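PDB 1RT8: fimbrin, which binds and crosslinks actin filaments, acting in cell polarity, cytokinesis, mating and spore formation in fission yeast. Local coordinates for residues R14-K19 with P248-A253; S23-D28 with G51-K56; G100-T105 with I128-L133. One frame throughout, in Å; residues are numbered along the deposited sequence.

In the fold
All three contacts lie in the first actin-binding region, residues 7-267. Interaction 1 joins the first calponin-homology repeat to the second, whereas interactions 2 and 3 close within the first repeat. Helix 11-25 serves two of them: 14-19 faces 248-253, and its far end leads into the loop of interaction 2, about 17 Å away between centres. Interactions 1 and 3 are about 14 Å apart between centres and touch directly, F17 CD2 lying 3.8 Å from I128 CD1. Interactions 2 and 3 do not meet; their nearest atoms are about 8 Å apart. The sulfate sits at interaction 3, where R129 also reaches across to E163 of the second repeat.

Interaction 1 (R14-K19 with P248-A253); sequences RREFIK and PKLNLA
K249 NZ is held by two groups beyond its own helix, a salt bridge to E13 OE1 and a cation-pi contact with W125, while the methylenes of the same lysine brush F17. CG of K249 sits anti to its carbonyl carbon (chi1 -50°) and the chain runs extended from there, which lays CD beside the rim of the phenyl ring. F17 CZ is 4.1 Å from K249 CD, which lies at the ring edge, close to its plane, and the two side chains cross at about a right angle. L250 makes the second apolar contact. Its CD2 methyl approaches the ring obliquely, 4.1 Å from F17 CE2, and the same methyl lies 3.8 Å from E16 CB and 4.0 Å from E16 CG. E16 therefore meets the leucine with its methylenes; a bend at chi2 (-48°) turns the carboxylate away. The backbones stand well apart, the two short helix axes approaching to 11.2 Å at an angle of 37°, and side chains alone bridge the gap. Helix 11-25 of the first calponin-homology repeat is thereby set against helix 248-261 of the second, within one actin-binding region. F17 also packs on L121 and I128 of helix 117-131. With no hydrogen bond between the two segments, their direct contact rests on a small apolar patch, to which the lysine gives its CD methylene while its ammonium is turned to E13 and W125, where its charge is probably balanced by the glutamate.

Interaction 2 (S23-D28 with G51-K56); sequences SVLAGD and GLILSK
Within the first calponin-homology repeat, the turn that follows helix 11-25 is fastened to helix 52-61 by a salt bridge between D28 and K56. K56 NZ donates to D28 OD2 at 2.8 Å, using the syn lone pair of that oxygen, and makes a weaker bond of 2.9 Å to D28 OD1, so that the ammonium faces both carboxylate oxygens. The two side chains come from opposite directions. D28 holds CG anti to its backbone N (chi1 -176°), which sends the carboxylate across to the helix; K56 bends at chi2 (-73°) and then runs straight out to meet it. The ammonium has two more acidic partners, E68 and D30, and among three carboxylates this buried lysine is likely to stay protonated. D28 OD1 is engaged from its own side as well, accepting from the backbone N of D30, as in an Asx turn, and from that of V31. In this repeat K56 therefore ties two acids of the loop after helix 11-25, D28 and D30, to helix 52-61. Nearer the K56 backbone the contact is apolar: L25 CD2 packs tightly on K56 CB at 3.5 Å, and L25 CD1 reaches I53 CG2 at 3.8 Å, its side chain crossing the isoleucine at about a right angle. Within the turn, D28 N bonds to L25 O at 2.8 Å. At the start of helix 52-61, G51 occupies the N-cap position, and its O is gripped from opposite faces by S55 N at 3.0 Å and S55 OG at 2.9 Å.

Interaction 3 (G100-T105 with I128-L133); sequences GGISIT and IRRGLL. With SO4 (sulfate ion), chain C.
G101 and R130 bring the loop after helix 82-99 against the last turns of helix 117-131 at a CA-CA distance of 6.2 Å, and two glycines with positive phi, 91° at G100 and 72° at G101, form the near part of the loop. A CB on G100 would collide with the carbonyl O of M99, and one on G101 would point toward the helix, close to the R129 and R130 side chains. R130 bends at chi2 (60°) to lie along the loop: its CD comes within 3.2 Å of G100 O, which sits at the guanidinium edge, in plane, while NE bonds to M99 O. I102 crosses the arginine stem at about a right angle, its CD1 being 4.1 Å from R130 CB. R129 is stretched fully from CG to NE and carries the polar part of the contact. A water in the plane of its guanidinium accepts from R129 NH1 at 2.8 Å and lies 2.7 Å from G101 O, to which it can donate. R129 NH1 and R129 NH2 each make a weak bond of 3.0 Å to sulfate O1, which lies obliquely to the group; the sulfate probably came from the crystallisation liquor. R129 NH2 also forms a salt bridge with E163 of helix 162-176, in the second calponin-homology repeat. A leucine in place of R129 would probably leave E163 without its positive mate and the water and sulfate without the N-H groups that bind them here. One guanidinium thus reaches a loop carbonyl through a water, and also an anion and E163, consistent with a charge shared between the glutamate and a weakly bound sulfate.

Interaction 1 (R14-K19 with P248-A253)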
loop_
_atom_site.group_PDB
_atom_site.type_symbol
_atom_site.label_atom_id
_atom_site.label_comp_id
_atom_site.label_asym_id
_atom_site.label_seq_id
_atom_site.Cartn_x
_atom_site.Cartn_y
_atom_site.Cartn_z
ATOM N N ARG A 14 5.742 -14.604 15.013
ATOM C CA ARG A 14 4.789 -14.110 16.000
ATOM C C ARG A 14 5.500 -13.367 17.121
ATOM O O ARG A 14 5.122 -12.251 17.473
ATOM C CB ARG A 14 3.978 -15.268 16.584
ATOM C CG ARG A 14 3.007 -14.848 17.681
ATOM C CD ARG A 14 2.078 -15.990 18.048
ATOM N NE ARG A 14 2.818 -17.213 18.346
ATOM C CZ ARG A 14 3.646 -17.356 19.377
ATOM N NH1 ARG A 14 3.845 -16.352 20.222
ATOM N NH2 ARG A 14 4.283 -18.506 19.559
ATOM N N ARG A 15 6.539 -13.986 17.675
ATOM C CA ARG A 15 7.285 -13.367 18.765
ATOM C C ARG A 15 7.884 -12.030 18.361
ATOM O O ARG A 15 7.624 -11.003 18.994
ATOM C CB ARG A 15 8.409 -14.291 19.248
ATOM C CG ARG A 15 9.210 -13.705 20.405
ATOM C CD ARG A 15 10.419 -14.553 20.803
ATOM N NE ARG A 15 10.061 -15.857 21.355
ATOM C CZ ARG A 15 9.756 -16.926 20.626
ATOM N NH1 ARG A 15 9.764 -16.854 19.300
ATOM N NH2 ARG A 15 9.452 -18.073 21.220
ATOM N N GLU A 16 8.686 -12.043 17.301
ATOM C CA GLU A 16 9.342 -10.831 16.830
ATOM C C GLU A 16 8.359 -9.743 16.409
ATOM O O GLU A 16 8.552 -8.578 16.748
ATOM C CB GLU A 16 10.302 -11.161 15.677
ATOM C CG GLU A 16 11.391 -12.177 16.032
ATOM C CD GLU A 16 12.106 -11.853 17.343
ATOM O OE1 GLU A 16 12.428 -10.674 17.579
ATOM O OE2 GLU A 16 12.351 -12.784 18.135
ATOM N N PHE A 17 7.306 -10.108 15.678
ATOM C CA PHE A 17 6.324 -9.108 15.252
ATOM C C PHE A 17 5.697 -8.432 16.469
ATOM O O PHE A 17 5.547 -7.209 16.506
ATOM C CB PHE A 17 5.227 -9.752 14.390
ATOM C CG PHE A 17 5.700 -10.199 13.033
ATOM C CD1 PHE A 17 4.907 -11.025 12.246
ATOM C CD2 PHE A 17 6.937 -9.797 12.541
ATOM C CE1 PHE A 17 5.340 -11.447 10.993
ATOM C CE2 PHE A 17 7.378 -10.213 11.284
ATOM C CZ PHE A 17 6.577 -11.041 10.511
ATOM N N ILE A 18 5.330 -9.225 17.468
ATOM C CA ILE A 18 4.736 -8.663 18.671
ATOM C C ILE A 18 5.733 -7.752 19.378
ATOM O O ILE A 18 5.359 -6.707 19.906
ATOM C CB ILE A 18 4.287 -9.764 19.644
ATOM C CG1 ILE A 18 3.161 -10.586 19.008
ATOM C CG2 ILE A 18 3.832 -9.137 20.951
ATOM C CD1 ILE A 18 2.781 -11.838 19.782
ATOM N N LYS A 19 7.004 -8.147 19.389
ATOM C CA LYS A 19 8.027 -7.329 20.029
ATOM C C LYS A 19 8.129 -5.990 19.307
ATOM O O LYS A 19 8.209 -4.933 19.940
ATOM C CB LYS A 19 9.380 -8.046 20.010
ATOM C CG LYS A 19 9.417 -9.308 20.861
ATOM C CD LYS A 19 10.812 -9.927 20.903
ATOM C CE LYS A 19 11.836 -8.985 21.532
ATOM N NZ LYS A 19 13.151 -9.659 21.742
ATOM N N PRO A 248 12.431 -15.567 5.317
ATOM C CA PRO A 248 12.348 -14.445 4.374
ATOM C C PRO A 248 11.959 -13.110 5.011
ATOM O O PRO A 248 12.547 -12.070 4.707
ATOM C CB PRO A 248 11.295 -14.909 3.372
ATOM C CG PRO A 248 11.332 -16.402 3.471
ATOM C CD PRO A 248 11.496 -16.639 4.937
ATOM N N LYS A 249 10.969 -13.155 5.896
ATOM C CA LYS A 249 10.464 -11.959 6.554
ATOM C C LYS A 249 11.424 -11.356 7.573
ATOM O O LYS A 249 11.785 -10.178 7.476
ATOM C CB LYS A 249 9.132 -12.273 7.237
ATOM C CG LYS A 249 8.120 -12.976 6.334
ATOM C CD LYS A 249 6.842 -13.282 7.093
ATOM C CE LYS A 249 5.843 -14.005 6.223
ATOM N NZ LYS A 249 4.661 -14.395 7.027
ATOM N N LEU A 250 11.831 -12.149 8.555
ATOM C CA LEU A 250 12.731 -11.644 9.581
ATOM C C LEU A 250 14.060 -11.192 8.990
ATOM O O LEU A 250 14.631 -10.206 9.445
ATOM C CB LEU A 250 12.952 -12.704 10.662
ATOM C CG LEU A 250 11.657 -13.151 11.349
ATOM C CD1 LEU A 250 11.944 -14.277 12.338
ATOM C CD2 LEU A 250 11.017 -11.967 12.049
ATOM N N ASN A 251 14.552 -11.897 7.974
ATOM C CA ASN A 251 15.819 -11.507 7.360
ATOM C C ASN A 251 15.647 -10.234 6.535
ATOM O O ASN A 251 16.533 -9.385 6.505
ATOM C CB ASN A 251 16.382 -12.647 6.496
ATOM C CG ASN A 251 17.225 -13.631 7.299
ATOM O OD1 ASN A 251 18.357 -13.323 7.687
ATOM N ND2 ASN A 251 16.678 -14.814 7.557
ATOM N N LEU A 252 14.504 -10.087 5.878
ATOM C CA LEU A 252 14.253 -8.887 5.092
ATOM C C LEU A 252 14.186 -7.678 6.029
ATOM O O LEU A 252 14.789 -6.639 5.767
ATOM C CB LEU A 252 12.929 -9.009 4.334
ATOM C CG LEU A 252 12.514 -7.769 3.540
ATOM C CD1 LEU A 252 13.434 -7.606 2.335
ATOM C CD2 LEU A 252 11.068 -7.904 3.078
ATOM N N ALA A 253 13.456 -7.821 7.128
ATOM C CA ALA A 253 13.307 -6.729 8.083
ATOM C C ALA A 253 14.672 -6.323 8.637
ATOM O O ALA A 253 14.987 -5.133 8.738
ATOM C CB ALA A 253 12.364 -7.147 9.211
#

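Interaction 2 (S23-D28 with G51-K56)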
loop_
_atom_site.group_PDB
_atom_site.type_symbol
_atom_site.label_atom_id
_atom_site.label_comp_id
_atom_site.label_asym_id
_atom_site.label_seq_id
_atom_site.Cartn_x
_atom_site.Cartn_y
_atom_site.Cartn_z
ATOM N N SER A 23 7.396 -2.101 20.983
ATOM C CA SER A 23 8.246 -0.912 20.991
ATOM C C SER A 23 7.616 0.271 20.264
ATOM O O SER A 23 7.833 1.424 20.637
ATOM C CB SER A 23 9.609 -1.225 20.369
ATOM O OG SER A 23 9.495 -1.454 18.978
ATOM N N VAL A 24 6.833 -0.017 19.230
ATOM C CA VAL A 24 6.185 1.035 18.460
ATOM C C VAL A 24 5.002 1.645 19.214
ATOM O O VAL A 24 4.772 2.855 19.146
ATOM C CB VAL A 24 5.699 0.503 17.086
ATOM C CG1 VAL A 24 4.712 -0.624 17.285
ATOM C CG2 VAL A 24 5.059 1.620 16.294
ATOM N N LEU A 25 4.263 0.809 19.935
ATOM C CA LEU A 25 3.106 1.277 20.694
ATOM C C LEU A 25 3.505 1.693 22.107
ATOM O O LEU A 25 2.692 2.236 22.861
ATOM C CB LEU A 25 2.047 0.177 20.761
ATOM C CG LEU A 25 1.572 -0.376 19.416
ATOM C CD1 LEU A 25 0.415 -1.329 19.650
ATOM C CD2 LEU A 25 1.141 0.762 18.505
ATOM N N ALA A 26 4.766 1.423 22.440
ATOM C CA ALA A 26 5.372 1.727 23.739
ATOM C C ALA A 26 4.485 2.481 24.725
ATOM O O ALA A 26 3.840 1.881 25.590
ATOM C CB ALA A 26 6.676 2.497 23.525
ATOM N N GLY A 27 4.468 3.802 24.601
ATOM C CA GLY A 27 3.662 4.604 25.499
ATOM C C GLY A 27 2.550 5.341 24.788
ATOM O O GLY A 27 2.331 6.530 25.025
ATOM N N ASP A 28 1.844 4.636 23.911
ATOM C CA ASP A 28 0.749 5.242 23.175
ATOM C C ASP A 28 -0.430 5.494 24.110
ATOM O O ASP A 28 -0.912 4.582 24.778
ATOM C CB ASP A 28 0.323 4.343 22.019
ATOM C CG ASP A 28 -0.742 4.979 21.164
ATOM O OD1 ASP A 28 -1.902 5.051 21.620
ATOM O OD2 ASP A 28 -0.411 5.425 20.045
ATOM N N GLY A 51 -9.498 -3.465 16.459
ATOM C CA GLY A 51 -8.846 -2.640 15.456
ATOM C C GLY A 51 -7.919 -1.499 15.857
ATOM O O GLY A 51 -7.274 -0.907 14.989
ATOM N N LEU A 52 -7.831 -1.173 17.142
ATOM C CA LEU A 52 -6.966 -0.069 17.573
ATOM C C LEU A 52 -5.473 -0.317 17.342
ATOM O O LEU A 52 -4.777 0.526 16.770
ATOM C CB LEU A 52 -7.230 0.263 19.052
ATOM C CG LEU A 52 -8.613 0.882 19.293
ATOM C CD1 LEU A 52 -8.865 1.054 20.785
ATOM C CD2 LEU A 52 -8.702 2.214 18.582
ATOM N N ILE A 53 -4.984 -1.468 17.790
ATOM C CA ILE A 53 -3.580 -1.821 17.618
ATOM C C ILE A 53 -3.194 -1.808 16.147
ATOM O O ILE A 53 -2.157 -1.247 15.777
ATOM C CB ILE A 53 -3.290 -3.216 18.189
ATOM C CG1 ILE A 53 -3.389 -3.170 19.718
ATOM C CG2 ILE A 53 -1.922 -3.692 17.743
ATOM C CD1 ILE A 53 -3.133 -4.498 20.386
ATOM N N LEU A 54 -4.024 -2.424 15.308
ATOM C CA LEU A 54 -3.737 -2.459 13.874
ATOM C C LEU A 54 -3.743 -1.069 13.254
ATOM O O LEU A 54 -2.892 -0.758 12.424
ATOM C CB LEU A 54 -4.741 -3.365 13.154
ATOM C CG LEU A 54 -4.538 -4.842 13.492
ATOM C CD1 LEU A 54 -5.658 -5.686 12.885
ATOM C CD2 LEU A 54 -3.176 -5.281 12.980
ATOM N N SER A 55 -4.702 -0.233 13.654
ATOM C CA SER A 55 -4.788 1.130 13.135
ATOM C C SER A 55 -3.517 1.887 13.501
ATOM O O SER A 55 -2.996 2.669 12.700
ATOM C CB SER A 55 -6.009 1.866 13.717
ATOM O OG SER A 55 -7.221 1.363 13.184
ATOM N N LYS A 56 -3.034 1.658 14.721
ATOM C CA LYS A 56 -1.807 2.297 15.193
ATOM C C LYS A 56 -0.608 1.799 14.373
ATOM O O LYS A 56 0.256 2.582 13.974
ATOM C CB LYS A 56 -1.583 1.985 16.679
ATOM C CG LYS A 56 -2.590 2.621 17.631
ATOM C CD LYS A 56 -2.365 4.115 17.755
ATOM C CE LYS A 56 -3.259 4.726 18.850
ATOM N NZ LYS A 56 -2.896 6.155 19.084
#

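Interaction 3 (G100-T105 with I128-L133)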
loop_
_atom_site.group_PDB
_atom_site.type_symbol
_atom_site.label_atom_id
_atom_site.label_comp_id
_atom_site.label_asym_id
_atom_site.label_seq_id
_atom_site.Cartn_x
_atom_site.Cartn_y
_atom_site.Cartn_z
ATOM N N GLY A 100 -0.677 0.380 -0.603
ATOM C CA GLY A 100 0.211 -0.072 -1.653
ATOM C C GLY A 100 1.150 -1.120 -1.096
ATOM O O GLY A 100 1.527 -1.058 0.075
ATOM N N GLY A 101 1.524 -2.086 -1.927
ATOM C CA GLY A 101 2.427 -3.130 -1.480
ATOM C C GLY A 101 1.802 -4.129 -0.520
ATOM O O GLY A 101 2.463 -5.069 -0.085
ATOM N N ILE A 102 0.534 -3.930 -0.179
ATOM C CA ILE A 102 -0.153 -4.838 0.735
ATOM C C ILE A 102 -1.273 -5.566 0.005
ATOM O O ILE A 102 -1.942 -4.987 -0.849
ATOM C CB ILE A 102 -0.776 -4.077 1.932
ATOM C CG1 ILE A 102 0.329 -3.455 2.793
ATOM C CG2 ILE A 102 -1.635 -5.026 2.765
ATOM C CD1 ILE A 102 -0.194 -2.673 3.980
ATOM N N SER A 103 -1.470 -6.836 0.338
ATOM C CA SER A 103 -2.534 -7.612 -0.284
ATOM C C SER A 103 -3.454 -8.158 0.804
ATOM O O SER A 103 -3.055 -9.015 1.596
ATOM C CB SER A 103 -1.951 -8.764 -1.108
ATOM O OG SER A 103 -2.954 -9.368 -1.910
ATOM N N ILE A 104 -4.682 -7.645 0.855
ATOM C CA ILE A 104 -5.641 -8.092 1.856
ATOM C C ILE A 104 -7.015 -8.379 1.256
ATOM O O ILE A 104 -7.889 -7.513 1.198
ATOM C CB ILE A 104 -5.794 -7.060 3.004
ATOM C CG1 ILE A 104 -6.431 -5.770 2.492
ATOM C CG2 ILE A 104 -4.435 -6.742 3.601
ATOM C CD1 ILE A 104 -7.139 -4.981 3.577
ATOM N N THR A 105 -7.194 -9.616 0.811
ATOM C CA THR A 105 -8.447 -10.049 0.217
ATOM C C THR A 105 -9.019 -11.131 1.125
ATOM O O THR A 105 -10.215 -11.166 1.418
ATOM C CB THR A 105 -8.215 -10.656 -1.186
ATOM O OG1 THR A 105 -7.519 -9.709 -2.018
ATOM C CG2 THR A 105 -9.545 -11.031 -1.824
ATOM N N ILE A 128 3.936 -4.152 8.466
ATOM C CA ILE A 128 5.326 -3.956 8.887
ATOM C C ILE A 128 6.248 -3.838 7.682
ATOM O O ILE A 128 7.142 -2.985 7.652
ATOM C CB ILE A 128 5.838 -5.123 9.759
ATOM C CG1 ILE A 128 5.172 -5.088 11.137
ATOM C CG2 ILE A 128 7.362 -5.031 9.916
ATOM C CD1 ILE A 128 5.597 -6.228 12.037
ATOM N N ARG A 129 6.035 -4.708 6.697
ATOM C CA ARG A 129 6.835 -4.709 5.479
ATOM C C ARG A 129 6.686 -3.402 4.716
ATOM O O ARG A 129 7.668 -2.857 4.226
ATOM C CB ARG A 129 6.431 -5.888 4.589
ATOM C CG ARG A 129 7.019 -5.867 3.180
ATOM C CD ARG A 129 6.721 -7.179 2.455
ATOM N NE ARG A 129 7.201 -7.190 1.078
ATOM C CZ ARG A 129 6.666 -6.476 0.094
ATOM N NH1 ARG A 129 5.625 -5.685 0.333
ATOM N NH2 ARG A 129 7.162 -6.557 -1.134
ATOM N N ARG A 130 5.458 -2.899 4.619
ATOM C CA ARG A 130 5.206 -1.653 3.914
ATOM C C ARG A 130 5.941 -0.471 4.552
ATOM O O ARG A 130 6.309 0.478 3.865
ATOM C CB ARG A 130 3.698 -1.366 3.870
ATOM C CG ARG A 130 3.319 0.022 3.318
ATOM C CD ARG A 130 3.803 0.216 1.887
ATOM N NE ARG A 130 3.519 1.561 1.381
ATOM C CZ ARG A 130 4.123 2.672 1.803
ATOM N NH1 ARG A 130 5.059 2.619 2.745
ATOM N NH2 ARG A 130 3.780 3.847 1.289
ATOM N N GLY A 131 6.172 -0.538 5.858
ATOM C CA GLY A 131 6.845 0.555 6.541
ATOM C C GLY A 131 8.363 0.488 6.625
ATOM O O GLY A 131 9.012 1.499 6.891
ATOM N N LEU A 132 8.929 -0.691 6.383
ATOM C CA LEU A 132 10.372 -0.899 6.462
ATOM C C LEU A 132 11.292 0.197 5.928
ATOM O O LEU A 132 12.188 0.632 6.640
ATOM C CB LEU A 132 10.741 -2.230 5.810
ATOM C CG LEU A 132 10.147 -3.465 6.487
ATOM C CD1 LEU A 132 10.565 -4.700 5.714
ATOM C CD2 LEU A 132 10.619 -3.549 7.934
ATOM N N LEU A 133 11.100 0.643 4.694
ATOM C CA LEU A 133 11.975 1.688 4.156
ATOM C C LEU A 133 11.531 3.130 4.442
ATOM O O LEU A 133 12.368 4.020 4.567
ATOM C CB LEU A 133 12.179 1.498 2.647
ATOM C CG LEU A 133 12.993 0.273 2.197
ATOM C CD1 LEU A 133 14.280 0.184 3.006
ATOM C CD2 LEU A 133 12.181 -0.994 2.387
HETATM S S SO4 C . 4.724 -5.349 -3.933
HETATM O O1 SO4 C . 4.532 -5.999 -2.462
HETATM O O2 SO4 C . 5.473 -4.130 -3.697
HETATM O O3 SO4 C . 5.340 -6.190 -4.721
HETATM O O4 SO4 C . 3.375 -5.013 -4.311
HETATM O O HOH W 1 3.664 -5.253 2.278
#